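Local coordinates for protein Afp3 (Serratia entomophila, PDB 6RBN) that probably builds the contractile sheath around the inner tube of the anti-feeding prophage, a phage-tail-like injection system, at residues 286-291 against 350-355; 395-400 against 430-435; 26-31 against 153-158. All coordinates share one frame; numbering follows the deposited sequence.

Contact 1 of 3, residues 286-291 against 350-355; sequences GVWKAP and RRLFDA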
loop_
_atom_site.group_PDB
_atom_site.type_symbol
_atom_site.label_atom_id
_atom_site.label_comp_id
_atom_site.label_asym_id
_atom_site.label_seq_id
_atom_site.Cartn_x
_atom_site.Cartn_y
_atom_site.Cartn_z
ATOM N N GLY D 286 2.528 54.014 11.569
ATOM C CA GLY D 286 3.531 53.483 12.465
ATOM C C GLY D 286 4.389 54.576 13.080
ATOM O O GLY D 286 4.408 55.723 12.633
ATOM N N VAL D 287 5.125 54.202 14.130
ATOM C CA VAL D 287 5.960 55.162 14.840
ATOM C C VAL D 287 7.220 55.510 14.066
ATOM O O VAL D 287 7.868 56.516 14.368
ATOM C CB VAL D 287 6.328 54.638 16.237
ATOM C CG1 VAL D 287 5.092 54.499 17.073
ATOM C CG2 VAL D 287 7.033 53.305 16.130
ATOM N N TRP D 288 7.589 54.709 13.074
ATOM C CA TRP D 288 8.763 54.978 12.259
ATOM C C TRP D 288 8.500 55.993 11.158
ATOM O O TRP D 288 9.437 56.367 10.448
ATOM C CB TRP D 288 9.275 53.667 11.665
ATOM C CG TRP D 288 8.266 52.942 10.841
ATOM C CD1 TRP D 288 8.078 53.049 9.500
ATOM C CD2 TRP D 288 7.296 52.002 11.310
ATOM N NE1 TRP D 288 7.056 52.228 9.099
ATOM C CE2 TRP D 288 6.558 51.574 10.194
ATOM C CE3 TRP D 288 6.978 51.481 12.567
ATOM C CZ2 TRP D 288 5.526 50.650 10.292
ATOM C CZ3 TRP D 288 5.957 50.563 12.662
ATOM C CH2 TRP D 288 5.242 50.159 11.534
ATOM N N LYS D 289 7.260 56.443 11.007
ATOM C CA LYS D 289 6.909 57.479 10.050
ATOM C C LYS D 289 6.994 58.848 10.712
ATOM O O LYS D 289 6.558 59.023 11.852
ATOM C CB LYS D 289 5.500 57.232 9.505
ATOM C CG LYS D 289 4.957 58.311 8.587
ATOM C CD LYS D 289 5.750 58.412 7.306
ATOM C CE LYS D 289 5.110 59.400 6.354
ATOM N NZ LYS D 289 5.156 60.786 6.890
ATOM N N ALA D 290 7.569 59.806 9.997
ATOM C CA ALA D 290 7.690 61.165 10.507
ATOM C C ALA D 290 6.322 61.830 10.585
ATOM O O ALA D 290 5.624 61.908 9.569
ATOM C CB ALA D 290 8.622 61.979 9.622
ATOM N N PRO D 291 5.902 62.313 11.747
ATOM C CA PRO D 291 4.580 62.959 11.891
ATOM C C PRO D 291 4.599 64.419 11.452
ATOM O O PRO D 291 4.375 65.348 12.231
ATOM C CB PRO D 291 4.309 62.805 13.389
ATOM C CG PRO D 291 5.662 62.823 13.993
ATOM C CD PRO D 291 6.582 62.153 13.042
ATOM N N ARG D 350 13.710 58.474 17.024
ATOM C CA ARG D 350 13.739 58.446 18.480
ATOM C C ARG D 350 12.548 57.690 19.056
ATOM O O ARG D 350 12.711 56.879 19.972
ATOM C CB ARG D 350 13.777 59.873 19.018
ATOM C CG ARG D 350 13.647 60.013 20.520
ATOM C CD ARG D 350 14.883 59.562 21.276
ATOM N NE ARG D 350 14.811 58.167 21.688
ATOM C CZ ARG D 350 15.800 57.512 22.283
ATOM N NH1 ARG D 350 16.943 58.129 22.547
ATOM N NH2 ARG D 350 15.646 56.242 22.623
ATOM N N ARG D 351 11.347 57.934 18.534
ATOM C CA ARG D 351 10.163 57.267 19.058
ATOM C C ARG D 351 10.012 55.835 18.568
ATOM O O ARG D 351 9.181 55.105 19.111
ATOM C CB ARG D 351 8.901 58.059 18.711
ATOM C CG ARG D 351 8.793 59.376 19.451
ATOM C CD ARG D 351 7.514 60.114 19.111
ATOM N NE ARG D 351 6.328 59.421 19.598
ATOM C CZ ARG D 351 5.407 58.879 18.809
ATOM N NH1 ARG D 351 5.531 58.957 17.494
ATOM N NH2 ARG D 351 4.357 58.266 19.338
ATOM N N LEU D 352 10.773 55.418 17.555
ATOM C CA LEU D 352 10.827 54.003 17.214
ATOM C C LEU D 352 11.575 53.222 18.283
ATOM O O LEU D 352 11.121 52.160 18.723
ATOM C CB LEU D 352 11.492 53.806 15.855
ATOM C CG LEU D 352 11.665 52.362 15.394
ATOM C CD1 LEU D 352 10.325 51.693 15.197
ATOM C CD2 LEU D 352 12.485 52.314 14.127
ATOM N N PHE D 353 12.728 53.737 18.711
ATOM C CA PHE D 353 13.488 53.109 19.782
ATOM C C PHE D 353 12.780 53.189 21.126
ATOM O O PHE D 353 12.915 52.268 21.931
ATOM C CB PHE D 353 14.876 53.738 19.876
ATOM C CG PHE D 353 15.848 53.203 18.870
ATOM C CD1 PHE D 353 16.644 52.116 19.178
ATOM C CD2 PHE D 353 15.935 53.749 17.605
ATOM C CE1 PHE D 353 17.533 51.611 18.254
ATOM C CE2 PHE D 353 16.819 53.243 16.675
ATOM C CZ PHE D 353 17.617 52.173 17.002
ATOM N N ASP D 354 12.023 54.252 21.390
ATOM C CA ASP D 354 11.276 54.304 22.642
ATOM C C ASP D 354 10.112 53.323 22.643
ATOM O O ASP D 354 9.767 52.778 23.696
ATOM C CB ASP D 354 10.762 55.716 22.908
ATOM C CG ASP D 354 11.868 56.683 23.260
ATOM O OD1 ASP D 354 12.912 56.232 23.778
ATOM O OD2 ASP D 354 11.690 57.896 23.040
ATOM N N ALA D 355 9.503 53.079 21.482
ATOM C CA ALA D 355 8.383 52.150 21.413
ATOM C C ALA D 355 8.842 50.703 21.362
ATOM O O ALA D 355 8.128 49.817 21.840
ATOM C CB ALA D 355 7.513 52.455 20.196
#
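Val287 is the residue that meets helix 347-364 most extensively, entering as the second residue of a type I beta turn that runs from Gly286 to Lys289. With CG1 anti to the carbonyl carbon (chi1 -64°), CG2 falls between the backbone N and the carbonyl carbon and does the touching: it lies 3.8 Å from Leu352 CD1 and 4.2 Å from Ala355 CB, one helical turn further on. The two side chains Val287 and Leu352 cross at about a right angle. The CG1 branch turns instead to Arg351 and approaches its guanidinium obliquely, with 4.5 Å between CG1 and NH2; that guanidinium is held by a salt bridge to Asp282. Trp288 meets Leu352 CD1 with its CB, at 4.2 Å, and the same methyl lies obliquely beside its ring. The rest of the indole leads away and folds back over its own turn, with Gly286 CA 3.7 Å above the ring plane near the rim. Beyond Trp288 the segment turns to helix 271-284. The whole is a beta turn just after one helix, packed by apolar side chains on a second, and it joins the subtilisin-like and C-terminal family regions of a tail sheath protein.

Contact 2 of 3, residues 395-400 against 430-435; sequences GALAGN and VGMAAV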
loop_
_atom_site.group_PDB
_atom_site.type_symbol
_atom_site.label_atom_id
_atom_site.label_comp_id
_atom_site.label_asym_id
_atom_site.label_seq_id
_atom_site.Cartn_x
_atom_site.Cartn_y
_atom_site.Cartn_z
ATOM N N GLY D 395 8.195 47.105 7.735
ATOM C CA GLY D 395 8.844 48.288 7.218
ATOM C C GLY D 395 9.489 49.204 8.231
ATOM O O GLY D 395 9.932 50.291 7.852
ATOM N N ALA D 396 9.561 48.806 9.500
ATOM C CA ALA D 396 10.086 49.702 10.525
ATOM C C ALA D 396 11.600 49.824 10.454
ATOM O O ALA D 396 12.141 50.926 10.586
ATOM C CB ALA D 396 9.673 49.218 11.913
ATOM N N LEU D 397 12.296 48.715 10.253
ATOM C CA LEU D 397 13.746 48.701 10.310
ATOM C C LEU D 397 14.337 48.801 8.914
ATOM O O LEU D 397 13.777 48.294 7.940
ATOM C CB LEU D 397 14.237 47.433 11.004
ATOM C CG LEU D 397 13.778 47.317 12.457
ATOM C CD1 LEU D 397 14.206 45.993 13.048
ATOM C CD2 LEU D 397 14.309 48.469 13.275
ATOM N N ALA D 398 15.487 49.467 8.825
ATOM C CA ALA D 398 16.140 49.733 7.546
ATOM C C ALA D 398 17.112 48.600 7.250
ATOM O O ALA D 398 18.303 48.669 7.542
ATOM C CB ALA D 398 16.847 51.080 7.571
ATOM N N GLY D 399 16.583 47.542 6.649
ATOM C CA GLY D 399 17.401 46.420 6.249
ATOM C C GLY D 399 16.883 45.804 4.967
ATOM O O GLY D 399 15.806 46.142 4.478
ATOM N N ASN D 400 17.678 44.883 4.437
ATOM C CA ASN D 400 17.326 44.159 3.231
ATOM C C ASN D 400 17.500 42.657 3.385
ATOM O O ASN D 400 17.166 41.917 2.455
ATOM C CB ASN D 400 18.180 44.652 2.053
ATOM C CG ASN D 400 17.471 44.541 0.719
ATOM O OD1 ASN D 400 17.899 45.141 -0.265
ATOM N ND2 ASN D 400 16.377 43.791 0.678
ATOM N N VAL D 430 20.928 44.330 22.239
ATOM C CA VAL D 430 19.992 44.438 21.131
ATOM C C VAL D 430 20.377 45.653 20.305
ATOM O O VAL D 430 20.624 46.731 20.854
ATOM C CB VAL D 430 18.540 44.555 21.644
ATOM C CG1 VAL D 430 17.566 44.692 20.496
ATOM C CG2 VAL D 430 18.181 43.370 22.510
ATOM N N GLY D 431 20.445 45.481 18.994
ATOM C CA GLY D 431 20.712 46.589 18.098
ATOM C C GLY D 431 19.688 46.624 16.986
ATOM O O GLY D 431 19.106 45.605 16.623
ATOM N N MET D 432 19.453 47.826 16.462
ATOM C CA MET D 432 18.516 48.031 15.369
ATOM C C MET D 432 19.085 49.039 14.384
ATOM O O MET D 432 20.092 49.696 14.649
ATOM C CB MET D 432 17.149 48.513 15.865
ATOM C CG MET D 432 16.301 47.447 16.516
ATOM S SD MET D 432 14.701 48.077 17.036
ATOM C CE MET D 432 15.158 48.894 18.551
ATOM N N ALA D 433 18.417 49.159 13.240
ATOM C CA ALA D 433 18.820 50.086 12.188
ATOM C C ALA D 433 17.566 50.723 11.607
ATOM O O ALA D 433 16.787 50.048 10.928
ATOM C CB ALA D 433 19.623 49.377 11.101
ATOM N N ALA D 434 17.378 52.012 11.859
ATOM C CA ALA D 434 16.207 52.738 11.400
ATOM C C ALA D 434 16.517 53.523 10.132
ATOM O O ALA D 434 17.677 53.756 9.783
ATOM C CB ALA D 434 15.700 53.687 12.488
ATOM N N VAL D 435 15.457 53.929 9.440
ATOM C CA VAL D 435 15.555 54.695 8.205
ATOM C C VAL D 435 15.196 56.146 8.512
ATOM O O VAL D 435 14.351 56.423 9.371
ATOM C CB VAL D 435 14.665 54.077 7.100
ATOM C CG1 VAL D 435 13.183 54.112 7.459
ATOM C CG2 VAL D 435 14.926 54.708 5.736
#
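The flat groups that meet where Leu397 and Ala398 approach Ala433 to Val435 are peptide groups, since no ring takes part. The methyl of Ala398 sits over the plane of the peptide joining Ala434 to Val435, with CB 3.6 Å from Ala434 C, and the same methyl lies 3.7 Å from Val435 CB. The preceding peptide presents Ala433 O to the loop. Ala398 N donates to this oxygen in a nearly straight bond (168° at the hydrogen) that is tilted 22° from the carbonyl plane; the bond is modelled too short for its length to be trusted. Leu397 CA and the CB atoms of Leu397 and Ala398 also lie near this oxygen.

Leu397 supplies a second apolar contact. With CG anti to the carbonyl carbon, its CD2 branch lies alongside the stem of Met432, 3.8 Å from Met432 CB and 3.8 Å from Met432 SD. Beyond SD the Met432 chain bends, its end leading away from the loop. Before the loop, Gly395 closes helix 374-392 with a Schellman motif; Ala434 packs on Val349 and Leu352 of helix 347-364. Upstream, Val430 and Gly431 pair with a strand of a neighbouring Afp2 chain in a parallel ladder.

A single backbone bond, of doubtful length, appears to tie the loop to the chain leaving strand 425-432. The rest is van der Waals packing of methyls, the Met432 thioether and the peptide backbone. With no charged side chain bridging the two segments, the contact probably rests on shape and owes little to electrostatics.

Contact 3 of 3, residues 26-31 against 153-158; sequences ATAVPL and ITLLAS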
loop_
_atom_site.group_PDB
_atom_site.type_symbol
_atom_site.label_atom_id
_atom_site.label_comp_id
_atom_site.label_asym_id
_atom_site.label_seq_id
_atom_site.Cartn_x
_atom_site.Cartn_y
_atom_site.Cartn_z
ATOM N N ALA D 26 -1.594 52.746 21.235
ATOM C CA ALA D 26 -0.794 52.318 22.368
ATOM C C ALA D 26 0.556 53.007 22.453
ATOM O O ALA D 26 1.271 52.808 23.443
ATOM C CB ALA D 26 -0.574 50.798 22.325
ATOM N N THR D 27 0.930 53.805 21.458
ATOM C CA THR D 27 2.227 54.459 21.437
ATOM C C THR D 27 2.156 55.951 21.719
ATOM O O THR D 27 3.203 56.578 21.901
ATOM C CB THR D 27 2.904 54.241 20.080
ATOM O OG1 THR D 27 2.093 54.808 19.047
ATOM C CG2 THR D 27 3.084 52.761 19.811
ATOM N N ALA D 28 0.959 56.534 21.760
ATOM C CA ALA D 28 0.790 57.963 22.031
ATOM C C ALA D 28 -0.315 58.100 23.074
ATOM O O ALA D 28 -1.492 58.227 22.730
ATOM C CB ALA D 28 0.470 58.732 20.761
ATOM N N VAL D 29 0.069 58.062 24.342
ATOM C CA VAL D 29 -0.841 58.268 25.459
ATOM C C VAL D 29 -0.322 59.446 26.275
ATOM O O VAL D 29 0.635 59.312 27.040
ATOM C CB VAL D 29 -0.971 57.002 26.327
ATOM C CG1 VAL D 29 -1.921 57.245 27.478
ATOM C CG2 VAL D 29 -1.435 55.818 25.500
ATOM N N PRO D 30 -0.917 60.624 26.126
ATOM C CA PRO D 30 -0.369 61.831 26.744
ATOM C C PRO D 30 -0.916 62.102 28.144
ATOM O O PRO D 30 -1.859 61.466 28.611
ATOM C CB PRO D 30 -0.812 62.930 25.773
ATOM C CG PRO D 30 -2.068 62.413 25.209
ATOM C CD PRO D 30 -1.928 60.940 25.106
ATOM N N LEU D 31 -0.293 63.083 28.805
ATOM C CA LEU D 31 -0.679 63.535 30.145
ATOM C C LEU D 31 -0.806 65.058 30.123
ATOM O O LEU D 31 0.153 65.784 30.397
ATOM C CB LEU D 31 0.327 63.075 31.193
ATOM C CG LEU D 31 0.039 63.507 32.638
ATOM C CD1 LEU D 31 -1.231 62.904 33.165
ATOM C CD2 LEU D 31 1.201 63.191 33.526
ATOM N N ILE D 153 1.941 56.153 30.351
ATOM C CA ILE D 153 2.147 57.482 29.770
ATOM C C ILE D 153 3.355 57.457 28.842
ATOM O O ILE D 153 4.434 56.980 29.216
ATOM C CB ILE D 153 2.296 58.549 30.866
ATOM C CG1 ILE D 153 0.945 58.896 31.485
ATOM C CG2 ILE D 153 2.951 59.816 30.345
ATOM C CD1 ILE D 153 0.656 58.182 32.742
ATOM N N THR D 154 3.177 57.958 27.617
ATOM C CA THR D 154 4.261 58.096 26.650
ATOM C C THR D 154 4.606 59.545 26.343
ATOM O O THR D 154 5.785 59.897 26.287
ATOM C CB THR D 154 3.903 57.367 25.348
ATOM O OG1 THR D 154 2.730 57.958 24.779
ATOM C CG2 THR D 154 3.634 55.905 25.615
ATOM N N LEU D 155 3.609 60.397 26.134
ATOM C CA LEU D 155 3.802 61.809 25.831
ATOM C C LEU D 155 3.442 62.654 27.045
ATOM O O LEU D 155 2.680 62.225 27.912
ATOM C CB LEU D 155 2.942 62.220 24.638
ATOM C CG LEU D 155 3.235 61.539 23.302
ATOM C CD1 LEU D 155 2.170 61.903 22.297
ATOM C CD2 LEU D 155 4.603 61.930 22.793
ATOM N N LEU D 156 4.020 63.855 27.130
ATOM C CA LEU D 156 3.672 64.768 28.218
ATOM C C LEU D 156 2.780 65.908 27.759
ATOM O O LEU D 156 1.580 65.871 28.030
ATOM C CB LEU D 156 4.957 65.269 28.875
ATOM C CG LEU D 156 5.761 64.119 29.495
ATOM C CD1 LEU D 156 7.107 64.586 30.015
ATOM C CD2 LEU D 156 4.973 63.437 30.597
ATOM N N ALA D 157 3.295 66.874 26.984
ATOM C CA ALA D 157 2.519 67.866 26.213
ATOM C C ALA D 157 1.510 68.671 27.049
ATOM O O ALA D 157 0.307 68.488 26.924
ATOM C CB ALA D 157 1.793 67.183 25.049
ATOM N N SER D 158 2.011 69.554 27.916
ATOM C CA SER D 158 1.118 70.378 28.752
ATOM C C SER D 158 0.504 71.531 27.956
ATOM O O SER D 158 1.238 72.427 27.522
ATOM C CB SER D 158 1.870 70.936 29.947
ATOM O OG SER D 158 2.815 71.909 29.539
#
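Thr154 reaches across to the bend at Thr27 to Val29, and its short side chain makes contact with every atom. CB lies 3.6 Å from Thr27 O. The hydroxyl, placed between the backbone N and the carbonyl carbon (chi1 62°), enters two hydrogen bonds: Val29 N donates to Thr154 OG1 at 2.7 Å in a nearly straight bond, while OG1 itself donates to Thr27 O at 3.2 Å in a longer, less well directed one, approaching from above the carbonyl plane, 53° out of it. The remaining tip, CG2, rests 3.8 Å from Thr27 O, beside the Thr27 carbonyl.

The backbone then takes over. Val29 O accepts from two successive amides, Thr154 N at 2.9 Å and Leu155 N at 3.3 Å. The first lies close to the carbonyl plane and the second well above it, 58° out. Farther along, Leu31 N makes only weak bonds to the carbonyls of Leu155 and Leu156. Pro30 has no N-H to give, but its CA-H points at Leu155 O.

Apolar groups fill in around these bonds. The CD1 branch of Leu155 lies 3.9 Å from Ala28 CB, its CB touches the Pro30 ring at CB, and Leu31 CB meets Ile153 CG1. Tyr278 of helix 271-284 packs on both Ala28 and Leu155, and Tyr127 of strand 127-130 on Val29 and Leu31; the hydroxyl of Thr27 bonds to Asp282.

Away from any other chain of the assembly, the threonine hydroxyl acts most firmly as acceptor for the Val29 amide, and less so as donor to the Thr27 carbonyl. Together with the doubly used Val29 carbonyl, which serves Thr154 N and Leu155 N, it gives these backbone groups partners within a largely buried contact of two irregular segments.

In the fold
Contact 1 lies between the other two. Its centre is about 12 Å from that of contact 2 and about 13 Å from that of contact 3, whereas contacts 2 and 3 lie about 24 Å apart, centre to centre, and do not touch. Toward contact 2 the packing is close: Trp288 CE3 lies 3.6 Å from Ala396 CB, and Phe353 CD1 lies 3.6 Å from Met432 CE. Toward contact 3, Val287 CG1 meets Thr27 OG1 at 3.6 Å, and Arg351 NH2 makes a weak, probable hydrogen bond to Thr27 O. Helix 347-364 therefore connects the buried 26-31/153-158 packing with the region where strand 425-432 joins a neighbouring Afp2 chain.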